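Local structure of response regulator (Caulobacter vibrioides, 3N0R) at residues Pro32-Gln45 and Pro243-Phe256. The protein acts as a stress response regulator, in which a receiver domain is joined to a sigma-factor-like domain that probably serves as an anti-anti-sigma factor when the receiver is phosphorylated. The protein carries 1 engineered substitution. Sequence-based numbering, arbitrary orientation. Where two conformers were deposited one is given.
Sequences PYIRRYARALTGDQ and PERLLTGERPEPTF
Glu253 OE1 is gripped by two donors: Arg39 NH2 at 2.7 Å, a salt bridge that reaches it on the anti side but tilted out of the carboxylate plane, and the backbone N of Gly249 on the syn side. Its partner oxygen OE2 takes the backbone N and hydroxyl of Thr248 from opposite faces, so the carboxylate is fixed in rotation and would probably hold its negative charge beside the guanidinium. Arg39, extended from CG to NE, pushes its head into the loop 243-256, where NH1 donates to Leu246 O (2.9 Å) and Pro254 O (2.9 Å), each in the plane of its carbonyl. Arg39 NE has a second salt bridge, to Asp49 OD1 in helix 45-60. Above and below, the guanidinium is sandwiched between Leu247 CD2 and Gln45 CG, each offset toward its rim. Helix 31-42 of the sigma-like part thus docks on the receiver loop between strands 236-240 and 257-259, the last two strands of the parallel, CheY-like receiver sheet, joining the two domains. Gln45 binds the loop backbone: NE2 donates to Arg251 O (2.9 Å) and also bonds Asp49 OD2, while OE1 accepts Glu253 N (2.9 Å) from well above the amide carbonyl plane. One turn before Arg39, Arg35 NH1 bonds Leu247 O at 2.9 Å, and Thr248 O lies over the centre of one guanidinium face. With CG beside the backbone N (chi1 -70°), Leu247 lays CD1 and CD2 along the helix against Pro32 O and Arg36 CB; its CB meets Pro32 CB at 3.8 Å. Pro243 CG approaches the edge of the Tyr33 ring. Just past the helix end Thr255 CG2 packs on Gly43 C (3.7 Å). A water bridges Arg36 O and Thr255 O, donating to both.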
ATOM      1  N   PRO A  32      -2.237   5.142 -11.139  1.00 14.64           N
ATOM      2  CA  PRO A  32      -1.157   4.376 -10.496  1.00 14.77           C
ATOM      3  C   PRO A  32      -1.297   4.345  -8.974  1.00 14.47           C
ATOM      4  O   PRO A  32      -1.055   3.317  -8.336  1.00 14.27           O
ATOM      5  CB  PRO A  32       0.112   5.132 -10.916  1.00 16.60           C
ATOM      6  CG  PRO A  32      -0.269   5.786 -12.227  1.00 18.81           C
ATOM      7  CD  PRO A  32      -1.717   6.174 -12.058  1.00 16.11           C
ATOM      8  N   TYR A  33      -1.712   5.463  -8.391  1.00 13.85           N
ATOM      9  CA  TYR A  33      -1.767   5.546  -6.940  1.00 14.53           C
ATOM     10  C   TYR A  33      -2.939   4.801  -6.320  1.00 13.29           C
ATOM     11  O   TYR A  33      -2.816   4.242  -5.225  1.00 13.95           O
ATOM     12  CB  TYR A  33      -1.643   6.998  -6.477  1.00 16.78           C
ATOM     13  CG  TYR A  33      -0.388   7.586  -7.061  1.00 20.23           C
ATOM     14  CD1 TYR A  33       0.856   7.210  -6.581  1.00 22.08           C
ATOM     15  CD2 TYR A  33      -0.441   8.447  -8.151  1.00 21.73           C
ATOM     16  CE1 TYR A  33       2.021   7.725  -7.130  1.00 24.71           C
ATOM     17  CE2 TYR A  33       0.707   8.960  -8.712  1.00 24.61           C
ATOM     18  CZ  TYR A  33       1.938   8.593  -8.199  1.00 25.64           C
ATOM     19  OH  TYR A  33       3.092   9.102  -8.757  1.00 29.59           O
ATOM     20  N   ILE A  34      -4.064   4.736  -7.026  1.00 13.39           N
ATOM     21  CA  ILE A  34      -5.139   3.887  -6.533  1.00 13.17           C
ATOM     22  C   ILE A  34      -4.765   2.403  -6.661  1.00 13.17           C
ATOM     23  O   ILE A  34      -5.177   1.607  -5.837  1.00 13.04           O
ATOM     24  CB  ILE A  34      -6.534   4.220  -7.113  1.00 13.46           C
ATOM     25  CG1 ILE A  34      -7.617   3.549  -6.262  1.00 13.60           C
ATOM     26  CG2 ILE A  34      -6.639   3.844  -8.586  1.00 14.57           C
ATOM     27  CD1 ILE A  34      -9.016   4.020  -6.571  1.00 14.83           C
ATOM     28  N   ARG A  35      -3.930   2.041  -7.641  1.00 13.18           N
ATOM     29  CA  ARG A  35      -3.358   0.689  -7.637  1.00 13.60           C
ATOM     30  C   ARG A  35      -2.503   0.460  -6.390  1.00 12.83           C
ATOM     31  O   ARG A  35      -2.598  -0.591  -5.774  1.00 13.30           O
ATOM     32  CB  ARG A  35      -2.556   0.382  -8.907  1.00 13.37           C
ATOM     33  CG  ARG A  35      -3.395   0.368 -10.181  1.00 14.04           C
ATOM     34  CD  ARG A  35      -2.581  -0.066 -11.414  1.00 15.30           C
ATOM     35  NE  ARG A  35      -3.378   0.176 -12.616  1.00 15.98           N
ATOM     36  CZ  ARG A  35      -3.219   1.189 -13.460  1.00 16.34           C
ATOM     37  NH1 ARG A  35      -2.216   2.048 -13.327  1.00 17.07           N
ATOM     38  NH2 ARG A  35      -4.072   1.334 -14.466  1.00 18.42           N
ATOM     39  N   ARG A  36      -1.691   1.442  -6.000  1.00 12.94           N
ATOM     40  CA  ARG A  36      -0.902   1.315  -4.783  1.00 13.01           C
ATOM     41  C   ARG A  36      -1.804   1.045  -3.576  1.00 12.38           C
ATOM     42  O   ARG A  36      -1.555   0.137  -2.770  1.00 13.15           O
ATOM     43  CB  ARG A  36      -0.052   2.565  -4.548  1.00 14.21           C
ATOM     44  CG  ARG A  36       0.729   2.525  -3.240  1.00 16.40           C
ATOM     45  CD  ARG A  36       1.555   3.772  -3.053  1.00 20.08           C
ATOM     46  NE  ARG A  36       0.708   4.958  -2.988  1.00 22.91           N
ATOM     47  CZ  ARG A  36       1.151   6.189  -3.202  1.00 26.52           C
ATOM     48  NH1 ARG A  36       2.429   6.386  -3.497  1.00 27.63           N
ATOM     49  NH2 ARG A  36       0.311   7.213  -3.135  1.00 28.01           N
ATOM     50  N   TYR A  37      -2.859   1.842  -3.455  1.00 12.70           N
ATOM     51  CA  TYR A  37      -3.833   1.663  -2.382  1.00 12.82           C
ATOM     52  C   TYR A  37      -4.437   0.261  -2.405  1.00 12.56           C
ATOM     53  O   TYR A  37      -4.485  -0.425  -1.379  1.00 12.84           O
ATOM     54  CB  TYR A  37      -4.935   2.719  -2.531  1.00 13.29           C
ATOM     55  CG  TYR A  37      -6.120   2.576  -1.596  1.00 13.70           C
ATOM     56  CD1 TYR A  37      -5.999   2.807  -0.229  1.00 14.13           C
ATOM     57  CD2 TYR A  37      -7.374   2.247  -2.090  1.00 15.30           C
ATOM     58  CE1 TYR A  37      -7.091   2.712   0.614  1.00 14.13           C
ATOM     59  CE2 TYR A  37      -8.474   2.137  -1.249  1.00 15.77           C
ATOM     60  CZ  TYR A  37      -8.325   2.380   0.101  1.00 14.58           C
ATOM     61  OH  TYR A  37      -9.395   2.293   0.954  1.00 16.19           O
ATOM     62  N   ALA A  38      -4.931  -0.153  -3.570  1.00 13.12           N
ATOM     63  CA  ALA A  38      -5.655  -1.412  -3.683  1.00 13.14           C
ATOM     64  C   ALA A  38      -4.749  -2.604  -3.394  1.00 12.70           C
ATOM     65  O   ALA A  38      -5.179  -3.580  -2.775  1.00 13.28           O
ATOM     66  CB  ALA A  38      -6.300  -1.532  -5.057  1.00 13.99           C
ATOM     67  N   ARG A  39      -3.507  -2.537  -3.861  1.00 12.34           N
ATOM     68  CA  ARG A  39      -2.537  -3.586  -3.565  1.00 13.79           C
ATOM     69  C   ARG A  39      -2.241  -3.659  -2.072  1.00 13.15           C
ATOM     70  O   ARG A  39      -2.177  -4.742  -1.507  1.00 13.77           O
ATOM     71  CB  ARG A  39      -1.228  -3.345  -4.319  1.00 14.22           C
ATOM     72  CG  ARG A  39      -1.331  -3.482  -5.819  1.00 14.29           C
ATOM     73  CD  ARG A  39       0.020  -3.265  -6.465  1.00 15.06           C
ATOM     74  NE  ARG A  39      -0.106  -3.052  -7.899  1.00 15.28           N
ATOM     75  CZ  ARG A  39       0.900  -2.711  -8.692  1.00 14.25           C
ATOM     76  NH1 ARG A  39       2.141  -2.594  -8.215  1.00 15.64           N
ATOM     77  NH2 ARG A  39       0.656  -2.479  -9.970  1.00 15.94           N
ATOM     78  N   ALA A  40      -2.030  -2.507  -1.430  1.00 13.35           N
ATOM     79  CA  ALA A  40      -1.730  -2.494  -0.002  1.00 13.98           C
ATOM     80  C   ALA A  40      -2.911  -2.971   0.834  1.00 13.80           C
ATOM     81  O   ALA A  40      -2.722  -3.618   1.866  1.00 14.32           O
ATOM     82  CB  ALA A  40      -1.283  -1.105   0.443  1.00 14.90           C
ATOM     83  N   LEU A  41      -4.119  -2.620   0.406  1.00 13.87           N
ATOM     84  CA  LEU A  41      -5.319  -2.969   1.148  1.00 14.37           C
ATOM     85  C   LEU A  41      -5.652  -4.464   1.022  1.00 13.99           C
ATOM     86  O   LEU A  41      -6.083  -5.096   1.989  1.00 14.86           O
ATOM     87  CB  LEU A  41      -6.481  -2.113   0.643  1.00 14.78           C
ATOM     88  CG  LEU A  41      -7.805  -2.289   1.389  1.00 15.98           C
ATOM     89  CD1 LEU A  41      -7.737  -1.687   2.790  1.00 17.22           C
ATOM     90  CD2 LEU A  41      -8.934  -1.653   0.588  1.00 17.92           C
ATOM     91  N   THR A  42      -5.449  -5.029  -0.167  1.00 14.62           N
ATOM     92  CA  THR A  42      -5.799  -6.427  -0.428  1.00 15.14           C
ATOM     93  C   THR A  42      -4.640  -7.398  -0.187  1.00 15.33           C
ATOM     94  O   THR A  42      -4.861  -8.606  -0.051  1.00 16.71           O
ATOM     95  CB  THR A  42      -6.302  -6.650  -1.874  1.00 15.80           C
ATOM     96  OG1 THR A  42      -5.233  -6.407  -2.796  1.00 15.48           O
ATOM     97  CG2 THR A  42      -7.516  -5.779  -2.189  1.00 17.13           C
ATOM     98  N   GLY A  43      -3.416  -6.873  -0.155  1.00 15.12           N
ATOM     99  CA  GLY A  43      -2.235  -7.690   0.054  1.00 15.73           C
ATOM    100  C   GLY A  43      -1.814  -8.500  -1.155  1.00 15.61           C
ATOM    101  O   GLY A  43      -0.991  -9.386  -1.037  1.00 17.42           O
ATOM    102  N   ASP A  44      -2.342  -8.174  -2.329  1.00 16.08           N
ATOM    103  CA  ASP A  44      -2.052  -8.954  -3.527  1.00 17.31           C
ATOM    104  C   ASP A  44      -2.005  -8.064  -4.749  1.00 16.36           C
ATOM    105  O   ASP A  44      -2.936  -7.303  -4.998  1.00 16.11           O
ATOM    106  CB  ASP A  44      -3.098 -10.053  -3.727  1.00 19.67           C
ATOM    107  CG  ASP A  44      -2.786 -10.940  -4.919  1.00 21.37           C
ATOM    108  OD1 ASP A  44      -1.783 -11.684  -4.869  1.00 23.98           O
ATOM    109  OD2 ASP A  44      -3.534 -10.895  -5.915  1.00 22.37           O
ATOM    110  N   GLN A  45      -0.914  -8.141  -5.502  1.00 16.47           N
ATOM    111  CA  GLN A  45      -0.768  -7.267  -6.658  1.00 16.84           C
ATOM    112  C   GLN A  45      -1.868  -7.484  -7.693  1.00 15.93           C
ATOM    113  O   GLN A  45      -2.514  -6.527  -8.126  1.00 16.46           O
ATOM    114  CB  GLN A  45       0.601  -7.429  -7.327  1.00 17.84           C
ATOM    115  CG  GLN A  45       0.813  -6.374  -8.412  1.00 18.68           C
ATOM    116  CD  GLN A  45       1.489  -6.885  -9.670  1.00 19.34           C
ATOM    117  OE1 GLN A  45       2.190  -7.904  -9.662  1.00 20.90           O
ATOM    118  NE2 GLN A  45       1.307  -6.151 -10.764  1.00 20.05           N
ATOM    119  N   PRO A 243       7.541   5.684  -8.046  1.00 20.06           N
ATOM    120  CA  PRO A 243       6.637   4.557  -7.808  1.00 19.23           C
ATOM    121  C   PRO A 243       5.696   4.291  -8.983  1.00 18.99           C
ATOM    122  O   PRO A 243       5.324   3.148  -9.231  1.00 18.62           O
ATOM    123  CB  PRO A 243       5.859   4.989  -6.556  1.00 21.75           C
ATOM    124  CG  PRO A 243       5.985   6.486  -6.511  1.00 22.52           C
ATOM    125  CD  PRO A 243       7.345   6.780  -7.080  1.00 21.48           C
ATOM    126  N   GLU A 244       5.327   5.337  -9.705  1.00 19.70           N
ATOM    127  CA  GLU A 244       4.403   5.179 -10.815  1.00 19.12           C
ATOM    128  C   GLU A 244       4.892   4.154 -11.856  1.00 17.84           C
ATOM    129  O   GLU A 244       4.080   3.481 -12.486  1.00 18.49           O
ATOM    130  CB  GLU A 244       4.092   6.530 -11.458  1.00 21.81           C
ATOM    131  CG  GLU A 244       5.300   7.227 -12.082  1.00 24.50           C
ATOM    132  CD  GLU A 244       6.188   8.012 -11.102  1.00 27.48           C
ATOM    133  OE1 GLU A 244       6.070   7.869  -9.869  1.00 27.95           O
ATOM    134  OE2 GLU A 244       7.022   8.805 -11.589  1.00 30.56           O
ATOM    135  N   ARG A 245       6.209   4.012 -12.006  1.00 18.26           N
ATOM    136  CA  ARG A 245       6.775   3.063 -12.971  1.00 18.85           C
ATOM    137  C   ARG A 245       6.515   1.614 -12.612  1.00 19.26           C
ATOM    138  O   ARG A 245       6.598   0.735 -13.472  1.00 21.86           O
ATOM    139  CB  ARG A 245       8.279   3.257 -13.095  1.00 20.02           C
ATOM    140  CG  ARG A 245       8.640   4.619 -13.588  1.00 20.86           C
ATOM    141  CD  ARG A 245      10.123   4.776 -13.661  1.00 22.36           C
ATOM    142  NE  ARG A 245      10.455   6.148 -13.995  1.00 22.17           N
ATOM    143  CZ  ARG A 245      11.679   6.566 -14.263  1.00 23.65           C
ATOM    144  NH1 ARG A 245      12.692   5.714 -14.228  1.00 25.18           N
ATOM    145  NH2 ARG A 245      11.879   7.835 -14.563  1.00 23.87           N
ATOM    146  N   LEU A 246       6.223   1.376 -11.337  1.00 17.40           N
ATOM    147  CA  LEU A 246       5.942   0.043 -10.816  1.00 18.14           C
ATOM    148  C   LEU A 246       4.463  -0.140 -10.489  1.00 16.38           C
ATOM    149  O   LEU A 246       4.094  -1.088  -9.806  1.00 16.65           O
ATOM    150  CB  LEU A 246       6.769  -0.198  -9.551  1.00 21.01           C
ATOM    151  CG  LEU A 246       8.280  -0.082  -9.721  1.00 25.44           C
ATOM    152  CD1 LEU A 246       8.992  -0.084  -8.373  1.00 26.64           C
ATOM    153  CD2 LEU A 246       8.754  -1.217 -10.595  1.00 27.83           C
ATOM    154  N   LEU A 247       3.623   0.779 -10.970  1.00 16.02           N
ATOM    155  CA  LEU A 247       2.193   0.805 -10.665  1.00 15.65           C
ATOM    156  C   LEU A 247       1.387   0.854 -11.964  1.00 15.72           C
ATOM    157  O   LEU A 247       0.333   1.482 -12.025  1.00 16.61           O
ATOM    158  CB  LEU A 247       1.870   2.015  -9.784  1.00 15.94           C
ATOM    159  CG  LEU A 247       2.408   1.928  -8.349  1.00 15.69           C
ATOM    160  CD1 LEU A 247       2.332   3.280  -7.657  1.00 16.47           C
ATOM    161  CD2 LEU A 247       1.655   0.877  -7.561  1.00 16.54           C
ATOM    162  N   THR A 248       1.877   0.179 -13.006  1.00 17.46           N
ATOM    163  CA  THR A 248       1.181   0.142 -14.291  1.00 19.39           C
ATOM    164  C   THR A 248       0.042  -0.868 -14.317  1.00 19.65           C
ATOM    165  O   THR A 248      -0.920  -0.702 -15.067  1.00 21.96           O
ATOM    166  CB  THR A 248       2.138  -0.219 -15.451  1.00 21.75           C
ATOM    167  OG1 THR A 248       2.492  -1.607 -15.366  1.00 22.98           O
ATOM    168  CG2 THR A 248       3.404   0.640 -15.415  1.00 22.90           C
ATOM    169  N   GLY A 249       0.163  -1.927 -13.522  1.00 18.44           N
ATOM    170  CA  GLY A 249      -0.804  -3.008 -13.557  1.00 19.76           C
ATOM    171  C   GLY A 249      -0.708  -3.931 -14.765  1.00 21.51           C
ATOM    172  O   GLY A 249      -1.618  -4.721 -15.003  1.00 22.85           O
ATOM    173  N   GLU A 250       0.390  -3.858 -15.513  1.00 23.92           N
ATOM    174  CA  GLU A 250       0.493  -4.601 -16.767  1.00 27.25           C
ATOM    175  C   GLU A 250       1.556  -5.696 -16.757  1.00 27.34           C
ATOM    176  O   GLU A 250       1.729  -6.414 -17.747  1.00 29.10           O
ATOM    177  CB  GLU A 250       0.735  -3.636 -17.921  1.00 30.92           C
ATOM    178  CG  GLU A 250      -0.318  -2.555 -18.002  1.00 34.07           C
ATOM    179  CD  GLU A 250      -0.663  -2.188 -19.416  1.00 36.24           C
ATOM    180  OE1 GLU A 250       0.246  -2.173 -20.272  1.00 38.55           O
ATOM    181  OE2 GLU A 250      -1.851  -1.935 -19.680  1.00 35.21           O
ATOM    182  N   ARG A 251       2.264  -5.818 -15.639  1.00 26.21           N
ATOM    183  CA  ARG A 251       3.254  -6.874 -15.474  0.64 26.64           C
ATOM    184  C   ARG A 251       3.494  -7.102 -13.989  1.00 25.76           C
ATOM    185  O   ARG A 251       2.996  -6.347 -13.156  1.00 24.63           O
ATOM    186  CB  ARG A 251       4.560  -6.516 -16.192  0.64 27.55           C
ATOM    187  CG  ARG A 251       5.197  -5.212 -15.738  0.64 29.10           C
ATOM    188  CD  ARG A 251       6.264  -4.784 -16.738  0.64 32.05           C
ATOM    189  NE  ARG A 251       6.556  -3.358 -16.655  0.64 35.33           N
ATOM    190  CZ  ARG A 251       5.753  -2.404 -17.119  0.64 36.61           C
ATOM    191  NH1 ARG A 251       4.600  -2.720 -17.692  0.64 36.65           N
ATOM    192  NH2 ARG A 251       6.101  -1.130 -17.002  0.64 37.68           N
ATOM    193  N   PRO A 252       4.233  -8.171 -13.647  1.00 25.75           N
ATOM    194  CA  PRO A 252       4.529  -8.398 -12.229  1.00 24.89           C
ATOM    195  C   PRO A 252       5.232  -7.187 -11.619  1.00 21.92           C
ATOM    196  O   PRO A 252       6.220  -6.703 -12.174  1.00 22.71           O
ATOM    197  CB  PRO A 252       5.460  -9.611 -12.262  1.00 26.44           C
ATOM    198  CG  PRO A 252       5.029 -10.356 -13.475  1.00 28.21           C
ATOM    199  CD  PRO A 252       4.654  -9.306 -14.487  1.00 27.52           C
ATOM    200  N   GLU A 253       4.712  -6.714 -10.491  1.00 20.22           N
ATOM    201  CA  GLU A 253       5.183  -5.496  -9.843  1.00 18.11           C
ATOM    202  C   GLU A 253       5.041  -5.670  -8.333  1.00 18.30           C
ATOM    203  O   GLU A 253       4.351  -6.580  -7.881  1.00 20.06           O
ATOM    204  CB  GLU A 253       4.352  -4.291 -10.318  1.00 17.87           C
ATOM    205  CG  GLU A 253       4.639  -3.873 -11.769  1.00 18.70           C
ATOM    206  CD  GLU A 253       3.635  -2.873 -12.344  1.00 18.69           C
ATOM    207  OE1 GLU A 253       2.438  -2.928 -11.994  1.00 18.92           O
ATOM    208  OE2 GLU A 253       4.047  -2.035 -13.182  1.00 20.39           O
ATOM    209  N   PRO A 254       5.672  -4.786  -7.546  1.00 18.80           N
ATOM    210  CA  PRO A 254       5.580  -4.904  -6.084  1.00 18.26           C
ATOM    211  C   PRO A 254       4.166  -4.770  -5.535  1.00 16.85           C
ATOM    212  O   PRO A 254       3.349  -4.024  -6.063  1.00 18.01           O
ATOM    213  CB  PRO A 254       6.411  -3.717  -5.585  1.00 20.84           C
ATOM    214  CG  PRO A 254       7.381  -3.462  -6.667  1.00 21.26           C
ATOM    215  CD  PRO A 254       6.626  -3.734  -7.941  1.00 19.79           C
ATOM    216  N   THR A 255       3.913  -5.451  -4.425  1.00 16.23           N
ATOM    217  CA  THR A 255       2.672  -5.280  -3.694  1.00 15.32           C
ATOM    218  C   THR A 255       2.759  -4.102  -2.734  1.00 14.63           C
ATOM    219  O   THR A 255       1.787  -3.362  -2.574  1.00 16.54           O
ATOM    220  CB  THR A 255       2.330  -6.563  -2.933  1.00 15.82           C
ATOM    221  OG1 THR A 255       2.179  -7.625  -3.881  1.00 19.10           O
ATOM    222  CG2 THR A 255       1.036  -6.428  -2.131  1.00 16.27           C
ATOM    223  N   PHE A 256       3.927  -3.935  -2.112  1.00 14.89           N
ATOM    224  CA  PHE A 256       4.169  -2.875  -1.136  1.00 15.00           C
ATOM    225  C   PHE A 256       5.321  -2.009  -1.620  1.00 15.33           C
ATOM    226  O   PHE A 256       6.371  -2.518  -2.006  1.00 16.37           O
ATOM    227  CB  PHE A 256       4.485  -3.457   0.251  1.00 15.65           C
ATOM    228  CG  PHE A 256       3.479  -4.474   0.733  1.00 16.31           C
ATOM    229  CD1 PHE A 256       2.197  -4.089   1.109  1.00 17.11           C
ATOM    230  CD2 PHE A 256       3.820  -5.820   0.808  1.00 16.95           C
ATOM    231  CE1 PHE A 256       1.268  -5.038   1.539  1.00 17.28           C
ATOM    232  CE2 PHE A 256       2.903  -6.767   1.245  1.00 18.11           C
ATOM    233  CZ  PHE A 256       1.627  -6.375   1.603  1.00 18.05           C
TER
HETATM  234  O   HOH W   1       1.109  -0.709  -2.286  1.00 17.29           O
HETATM  235  O   HOH W   2       1.154  -9.979  -4.580  1.00 33.87           O